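Local coordinates for polysaccharide deacetylase (Bacillus anthracis, PDB 2J13), which is a family 4 carbohydrate esterase and probably removes acetyl groups from N-acetylated sugars of bacterial cell-wall peptidoglycan, at residues F47-T52 and F175-F180; K54-L59 and H234-D239. All blocks are in the same frame, centred on the assembly; numbering follows the deposited sequence.

Contact 1 of 2, residues F47-T52 and F175-F180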
loop_
_atom_site.group_PDB
_atom_site.type_symbol
_atom_site.label_atom_id
_atom_site.label_comp_id
_atom_site.label_asym_id
_atom_site.label_seq_id
_atom_site.Cartn_x
_atom_site.Cartn_y
_atom_site.Cartn_z
ATOM N N PHE A 47 -5.813 -4.819 -7.518
ATOM C CA PHE A 47 -5.486 -6.167 -7.038
ATOM C C PHE A 47 -5.415 -6.178 -5.535
ATOM O O PHE A 47 -5.249 -5.133 -4.901
ATOM C CB PHE A 47 -4.228 -6.732 -7.711
ATOM C CG PHE A 47 -2.991 -5.907 -7.558
ATOM C CD1 PHE A 47 -2.189 -6.028 -6.439
ATOM C CD2 PHE A 47 -2.580 -5.051 -8.570
ATOM C CE1 PHE A 47 -1.031 -5.279 -6.322
ATOM C CE2 PHE A 47 -1.421 -4.298 -8.439
ATOM C CZ PHE A 47 -0.645 -4.410 -7.322
ATOM N N TYR A 48 -5.576 -7.367 -4.956
ATOM C CA TYR A 48 -5.480 -7.558 -3.520
ATOM C C TYR A 48 -4.657 -8.791 -3.153
ATOM O O TYR A 48 -4.372 -8.982 -1.974
ATOM C CB TYR A 48 -6.844 -7.606 -2.841
ATOM C CG TYR A 48 -7.589 -8.918 -3.016
ATOM C CD1 TYR A 48 -8.209 -9.209 -4.218
ATOM C CD2 TYR A 48 -7.659 -9.837 -1.996
ATOM C CE1 TYR A 48 -8.929 -10.407 -4.403
ATOM C CE2 TYR A 48 -8.365 -11.047 -2.171
ATOM C CZ TYR A 48 -8.977 -11.310 -3.362
ATOM O OH TYR A 48 -9.679 -12.504 -3.517
ATOM N N LEU A 49 -4.247 -9.552 -4.161
ATOM C CA LEU A 49 -3.463 -10.781 -4.012
ATOM C C LEU A 49 -2.499 -10.879 -5.172
ATOM O O LEU A 49 -2.761 -10.331 -6.272
ATOM C CB LEU A 49 -4.353 -12.015 -4.111
ATOM C CG LEU A 49 -5.156 -12.572 -2.973
ATOM C CD1 LEU A 49 -6.012 -13.683 -3.581
ATOM C CD2 LEU A 49 -4.259 -13.077 -1.859
ATOM N N GLY A 50 -1.396 -11.580 -4.953
ATOM C CA GLY A 50 -0.494 -11.960 -6.031
ATOM C C GLY A 50 -0.838 -13.368 -6.509
ATOM O O GLY A 50 -1.916 -13.871 -6.261
ATOM N N ASP A 51 0.099 -13.991 -7.195
ATOM C CA ASP A 51 -0.087 -15.342 -7.731
ATOM C C ASP A 51 -0.247 -16.359 -6.605
ATOM O O ASP A 51 0.641 -16.484 -5.763
ATOM C CB ASP A 51 1.141 -15.673 -8.569
ATOM C CG ASP A 51 1.019 -16.990 -9.293
ATOM O OD1 ASP A 51 -0.065 -17.604 -9.257
ATOM O OD2 ASP A 51 2.032 -17.387 -9.900
ATOM N N THR A 52 -1.368 -17.077 -6.596
ATOM C CA THR A 52 -1.717 -17.975 -5.491
ATOM C C THR A 52 -1.123 -19.381 -5.633
ATOM O O THR A 52 -1.375 -20.256 -4.790
ATOM C CB THR A 52 -3.241 -18.095 -5.346
ATOM O OG1 THR A 52 -3.807 -18.574 -6.575
ATOM C CG2 THR A 52 -3.838 -16.762 -5.012
ATOM N N PHE A 175 -5.148 -3.024 -2.819
ATOM C CA PHE A 175 -5.817 -3.318 -1.565
ATOM C C PHE A 175 -4.973 -4.301 -0.770
ATOM O O PHE A 175 -3.766 -4.204 -0.848
ATOM C CB PHE A 175 -7.249 -3.770 -1.857
ATOM C CG PHE A 175 -8.090 -2.664 -2.403
ATOM C CD1 PHE A 175 -8.685 -1.758 -1.558
ATOM C CD2 PHE A 175 -8.231 -2.506 -3.742
ATOM C CE1 PHE A 175 -9.447 -0.712 -2.066
ATOM C CE2 PHE A 175 -9.011 -1.466 -4.257
ATOM C CZ PHE A 175 -9.597 -0.587 -3.408
ATOM N N TRP A 176 -5.564 -5.237 -0.044
ATOM C CA TRP A 176 -4.777 -6.182 0.790
ATOM C C TRP A 176 -5.591 -7.430 1.006
ATOM O O TRP A 176 -6.803 -7.421 0.802
ATOM C CB TRP A 176 -4.396 -5.572 2.144
ATOM C CG TRP A 176 -5.528 -5.153 2.993
ATOM C CD1 TRP A 176 -6.167 -5.867 3.953
ATOM C CD2 TRP A 176 -6.199 -3.882 2.934
ATOM N NE1 TRP A 176 -7.178 -5.128 4.516
ATOM C CE2 TRP A 176 -7.226 -3.904 3.899
ATOM C CE3 TRP A 176 -6.033 -2.735 2.155
ATOM C CZ2 TRP A 176 -8.080 -2.821 4.102
ATOM C CZ3 TRP A 176 -6.876 -1.678 2.363
ATOM C CH2 TRP A 176 -7.887 -1.720 3.318
ATOM N N SER A 177 -4.936 -8.483 1.457
ATOM C CA SER A 177 -5.663 -9.711 1.799
ATOM C C SER A 177 -5.661 -10.089 3.266
ATOM O O SER A 177 -6.563 -10.843 3.725
ATOM C CB SER A 177 -5.190 -10.859 0.921
ATOM O OG SER A 177 -3.878 -11.245 1.248
ATOM N N LEU A 178 -4.742 -9.511 4.024
ATOM C CA LEU A 178 -4.622 -9.734 5.433
ATOM C C LEU A 178 -4.168 -8.455 6.083
ATOM O O LEU A 178 -3.163 -7.906 5.667
ATOM C CB LEU A 178 -3.540 -10.801 5.624
ATOM C CG LEU A 178 -3.744 -11.868 6.677
ATOM C CD1 LEU A 178 -5.092 -12.585 6.461
ATOM C CD2 LEU A 178 -2.539 -12.799 6.569
ATOM N N ALA A 179 -4.876 -7.993 7.106
ATOM C CA ALA A 179 -4.409 -6.862 7.903
ATOM C C ALA A 179 -4.310 -7.261 9.345
ATOM O O ALA A 179 -5.186 -7.971 9.876
ATOM C CB ALA A 179 -5.306 -5.672 7.749
ATOM N N PHE A 180 -3.248 -6.817 9.990
ATOM C CA PHE A 180 -3.122 -7.060 11.407
ATOM C C PHE A 180 -2.699 -5.868 12.214
ATOM O O PHE A 180 -1.604 -5.341 12.056
ATOM C CB PHE A 180 -2.210 -8.233 11.702
ATOM C CG PHE A 180 -2.209 -8.587 13.153
ATOM C CD1 PHE A 180 -3.376 -9.028 13.772
ATOM C CD2 PHE A 180 -1.074 -8.403 13.916
ATOM C CE1 PHE A 180 -3.390 -9.309 15.127
ATOM C CE2 PHE A 180 -1.086 -8.687 15.273
ATOM C CZ PHE A 180 -2.245 -9.136 15.871
#

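Contact 2 of 2, residues K54-L59 and H234-D239. With ZN (zinc ion), chain D.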
loop_
_atom_site.group_PDB
_atom_site.type_symbol
_atom_site.label_atom_id
_atom_site.label_comp_id
_atom_site.label_asym_id
_atom_site.label_seq_id
_atom_site.Cartn_x
_atom_site.Cartn_y
_atom_site.Cartn_z
ATOM N N LYS A 54 2.277 -19.655 -6.090
ATOM C CA LYS A 54 3.649 -19.451 -5.647
ATOM C C LYS A 54 3.606 -18.936 -4.207
ATOM O O LYS A 54 2.667 -18.233 -3.827
ATOM C CB LYS A 54 4.340 -18.400 -6.519
ATOM C CG LYS A 54 4.463 -18.754 -7.990
ATOM C CD LYS A 54 4.903 -17.543 -8.823
ATOM C CE LYS A 54 6.356 -17.127 -8.561
ATOM N NZ LYS A 54 6.716 -15.872 -9.308
ATOM N N LYS A 55 4.627 -19.266 -3.419
ATOM C CA LYS A 55 4.703 -18.856 -2.021
ATOM C C LYS A 55 5.391 -17.494 -1.880
ATOM O O LYS A 55 6.187 -17.272 -0.957
ATOM C CB LYS A 55 5.436 -19.909 -1.166
ATOM C CG LYS A 55 4.536 -21.079 -0.775
ATOM C CD LYS A 55 5.155 -21.976 0.325
ATOM C CE LYS A 55 4.064 -22.681 1.139
ATOM N NZ LYS A 55 4.631 -23.519 2.248
ATOM N N ASP A 56 5.060 -16.581 -2.786
ATOM C CA ASP A 56 5.504 -15.179 -2.695
ATOM C C ASP A 56 4.439 -14.372 -1.994
ATOM O O ASP A 56 3.253 -14.526 -2.267
ATOM C CB ASP A 56 5.731 -14.593 -4.094
ATOM C CG ASP A 56 6.909 -15.220 -4.808
ATOM O OD1 ASP A 56 7.685 -15.925 -4.144
ATOM O OD2 ASP A 56 7.059 -15.001 -6.020
ATOM N N ILE A 57 4.878 -13.530 -1.064
ATOM C CA ILE A 57 4.001 -12.645 -0.302
ATOM C C ILE A 57 4.566 -11.222 -0.271
ATOM O O ILE A 57 5.722 -10.993 -0.599
ATOM C CB ILE A 57 3.732 -13.179 1.087
ATOM C CG1 ILE A 57 5.045 -13.363 1.874
ATOM C CG2 ILE A 57 2.905 -14.487 0.978
ATOM C CD1 ILE A 57 4.828 -13.814 3.357
ATOM N N TYR A 58 3.712 -10.255 0.076
ATOM C CA TYR A 58 4.005 -8.823 -0.150
ATOM C C TYR A 58 3.641 -8.005 1.072
ATOM O O TYR A 58 2.488 -7.892 1.397
ATOM C CB TYR A 58 3.218 -8.330 -1.373
ATOM C CG TYR A 58 3.428 -9.225 -2.562
ATOM C CD1 TYR A 58 4.485 -9.007 -3.420
ATOM C CD2 TYR A 58 2.602 -10.314 -2.791
ATOM C CE1 TYR A 58 4.722 -9.864 -4.510
ATOM C CE2 TYR A 58 2.822 -11.169 -3.876
ATOM C CZ TYR A 58 3.897 -10.929 -4.718
ATOM O OH TYR A 58 4.169 -11.720 -5.822
ATOM N N LEU A 59 4.651 -7.458 1.742
ATOM C CA LEU A 59 4.463 -6.647 2.916
ATOM C C LEU A 59 4.205 -5.184 2.532
ATOM O O LEU A 59 4.948 -4.596 1.720
ATOM C CB LEU A 59 5.709 -6.789 3.789
ATOM C CG LEU A 59 5.754 -6.056 5.106
ATOM C CD1 LEU A 59 4.614 -6.524 5.983
ATOM C CD2 LEU A 59 7.096 -6.221 5.832
ATOM N N HIS A 234 8.486 -16.412 0.469
ATOM C CA HIS A 234 9.447 -15.424 -0.007
ATOM C C HIS A 234 8.771 -14.070 0.004
ATOM O O HIS A 234 7.683 -13.946 -0.521
ATOM C CB HIS A 234 9.842 -15.738 -1.447
ATOM C CG HIS A 234 10.244 -17.170 -1.655
ATOM N ND1 HIS A 234 9.800 -17.926 -2.720
ATOM C CD2 HIS A 234 10.992 -17.997 -0.890
ATOM C CE1 HIS A 234 10.279 -19.154 -2.614
ATOM N NE2 HIS A 234 11.007 -19.224 -1.513
ATOM N N PHE A 235 9.440 -13.083 0.573
ATOM C CA PHE A 235 8.928 -11.709 0.623
ATOM C C PHE A 235 9.403 -10.926 -0.582
ATOM O O PHE A 235 10.624 -10.756 -0.789
ATOM C CB PHE A 235 9.409 -11.021 1.891
ATOM C CG PHE A 235 8.753 -11.515 3.131
ATOM C CD1 PHE A 235 9.278 -12.591 3.847
ATOM C CD2 PHE A 235 7.631 -10.883 3.610
ATOM C CE1 PHE A 235 8.689 -13.025 5.003
ATOM C CE2 PHE A 235 7.009 -11.321 4.792
ATOM C CZ PHE A 235 7.546 -12.401 5.484
ATOM N N LYS A 236 8.446 -10.413 -1.343
ATOM C CA LYS A 236 8.689 -9.771 -2.612
ATOM C C LYS A 236 8.087 -8.359 -2.644
ATOM O O LYS A 236 7.364 -7.957 -1.725
ATOM C CB LYS A 236 8.095 -10.633 -3.727
ATOM C CG LYS A 236 8.593 -12.087 -3.770
ATOM C CD LYS A 236 9.993 -12.151 -4.325
ATOM C CE LYS A 236 10.194 -13.322 -5.235
ATOM N NZ LYS A 236 9.391 -13.192 -6.487
ATOM N N SER A 237 8.404 -7.617 -3.697
ATOM C CA SER A 237 7.894 -6.251 -3.876
ATOM C C SER A 237 6.676 -6.217 -4.772
ATOM O O SER A 237 6.394 -7.166 -5.495
ATOM C CB SER A 237 8.954 -5.370 -4.516
ATOM O OG SER A 237 8.985 -5.625 -5.910
ATOM N N LEU A 238 5.961 -5.096 -4.755
ATOM C CA LEU A 238 4.792 -4.932 -5.625
ATOM C C LEU A 238 5.201 -4.902 -7.106
ATOM O O LEU A 238 4.438 -5.325 -7.942
ATOM C CB LEU A 238 3.985 -3.700 -5.260
ATOM C CG LEU A 238 3.306 -3.761 -3.891
ATOM C CD1 LEU A 238 2.469 -2.510 -3.686
ATOM C CD2 LEU A 238 2.410 -5.013 -3.752
ATOM N N ASP A 239 6.400 -4.419 -7.400
ATOM C CA ASP A 239 6.984 -4.570 -8.761
ATOM C C ASP A 239 7.084 -6.064 -9.153
ATOM O O ASP A 239 6.800 -6.456 -10.308
ATOM C CB ASP A 239 8.360 -3.896 -8.825
ATOM C CG ASP A 239 8.316 -2.349 -8.737
ATOM O OD1 ASP A 239 7.248 -1.699 -8.762
ATOM O OD2 ASP A 239 9.418 -1.760 -8.641
HETATM ZN ZN ZN D . 9.220 -17.012 -4.665
HETATM O O HOH W 1 5.886 -5.606 -0.769
HETATM O O HOH W 2 7.447 -8.098 1.033
HETATM O O HOH W 3 11.281 -17.217 -5.898
HETATM O O HOH W 4 8.172 -18.730 -5.719
#

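Contact 1 of 2, residues F47-T52 and F175-F180
This is a surface packing contact of the polysaccharide deacetylase (NodB homology) domain, where two chains diverge from the small parallel sheet of strands 46-47 and 172-174. Segment 47-52 runs on as a loop, and the other chain passes through 175-177 into strand 178-179 of the main parallel sheet. One straight backbone hydrogen bond closes the pairing, F175 N to F47 O at 3.0 Å, with an N-H...O angle of 171° and the donor nearly along the C=O axis. Beyond it the chains stay close, Y48 CA and W176 CA lying 4.6 Å apart, but side chains take over. Y48 holds CG between its backbone N and carbonyl carbon (chi1 77°), which sets the ring beside the opposite backbone, with W176 O near the ring plane at its edge. Its CB packs on F175 CB at 4.0 Å, while CD2 comes equally near S177 CB. L49 follows: its CG sits 3.6 Å above one face of the Y48 ring, offset toward the rim, and its CD2 meets S177 OG at 3.6 Å. The S177 hydroxyl is hydrogen-bonded elsewhere, to I207 N of strand 207-210. W20 packs among these groups, stacking on F175 and meeting W176 edge-to-face. W176 turns its CB away from 47-52, and its indole lies beside bound cacodylate and acetate, probably from the crystallisation liquor. Polar grip is therefore confined to one end; the remainder is van der Waals packing of side chains against side chains and backbone, and it buries W176 N without any hydrogen-bonding partner.

Contact 2 of 2, residues K54-L59 and H234-D239
The H234 imidazole has D56 OD1 and one of the two zinc-bound waters in its plane at the edge. The F235 ring has I57 CD1 over one face, a CH-pi contact 3.9 Å from the centroid, and a water at its edge. At the Y58 edge, S237 O lies near the ring plane, 3.3 Å from CE1. H234 ND1 binds the zinc ion at 2.2 Å; D56 OD1 and two waters also bind it. OD1 and ND1 come within 3.2 Å of each other as co-ligands, not as a hydrogen-bonded pair. This zinc sits where two neighbouring parallel strands of the NodB homology domain begin, separate from the zinc site of H113 and H117, the pair consistent with the family 4 metal centre. D56 OD2 meets K236 NZ at 3.0 Å, a salt bridge made from above the carboxylate plane (62° out of it), with K54 NZ adding a weak one; both ammonium groups and the zinc would probably stabilise the charged carboxylate. K236 bends at chi2, chi3 and chi4 to reach it, its CB 3.5 Å from Y58 CE1. The backbones pair in parallel through H234 N to K55 O, I57 N to H234 O and K236 N to I57 O. Strand 234-236 thus joins strand 56-63; I57 and F235 pack against helix 217-230, and L238, opening helix 238-243, reaches from Y58 CB to strand 84-88.

Contact 1 lies at the surface, where two chains separate beyond a short parallel pair; contact 2 is partly buried, joins two adjacent strands of the large parallel sheet and buries more than twice the area, 509 against 222 Å². Their segments alternate along the chain, and both reach that sheet: 175-180 through strand 178-179, paired with strand 207-210, and 54-59 through strand 56-63, paired with the same strand. The two meet directly where G50 CA packs 4.0 Å from Y58 CE2. Chemically, contact 1 combines a solitary backbone bond with aromatic and aliphatic packing, whereas contact 2 adds parallel strand pairing, a salt-bridge network and a zinc ion.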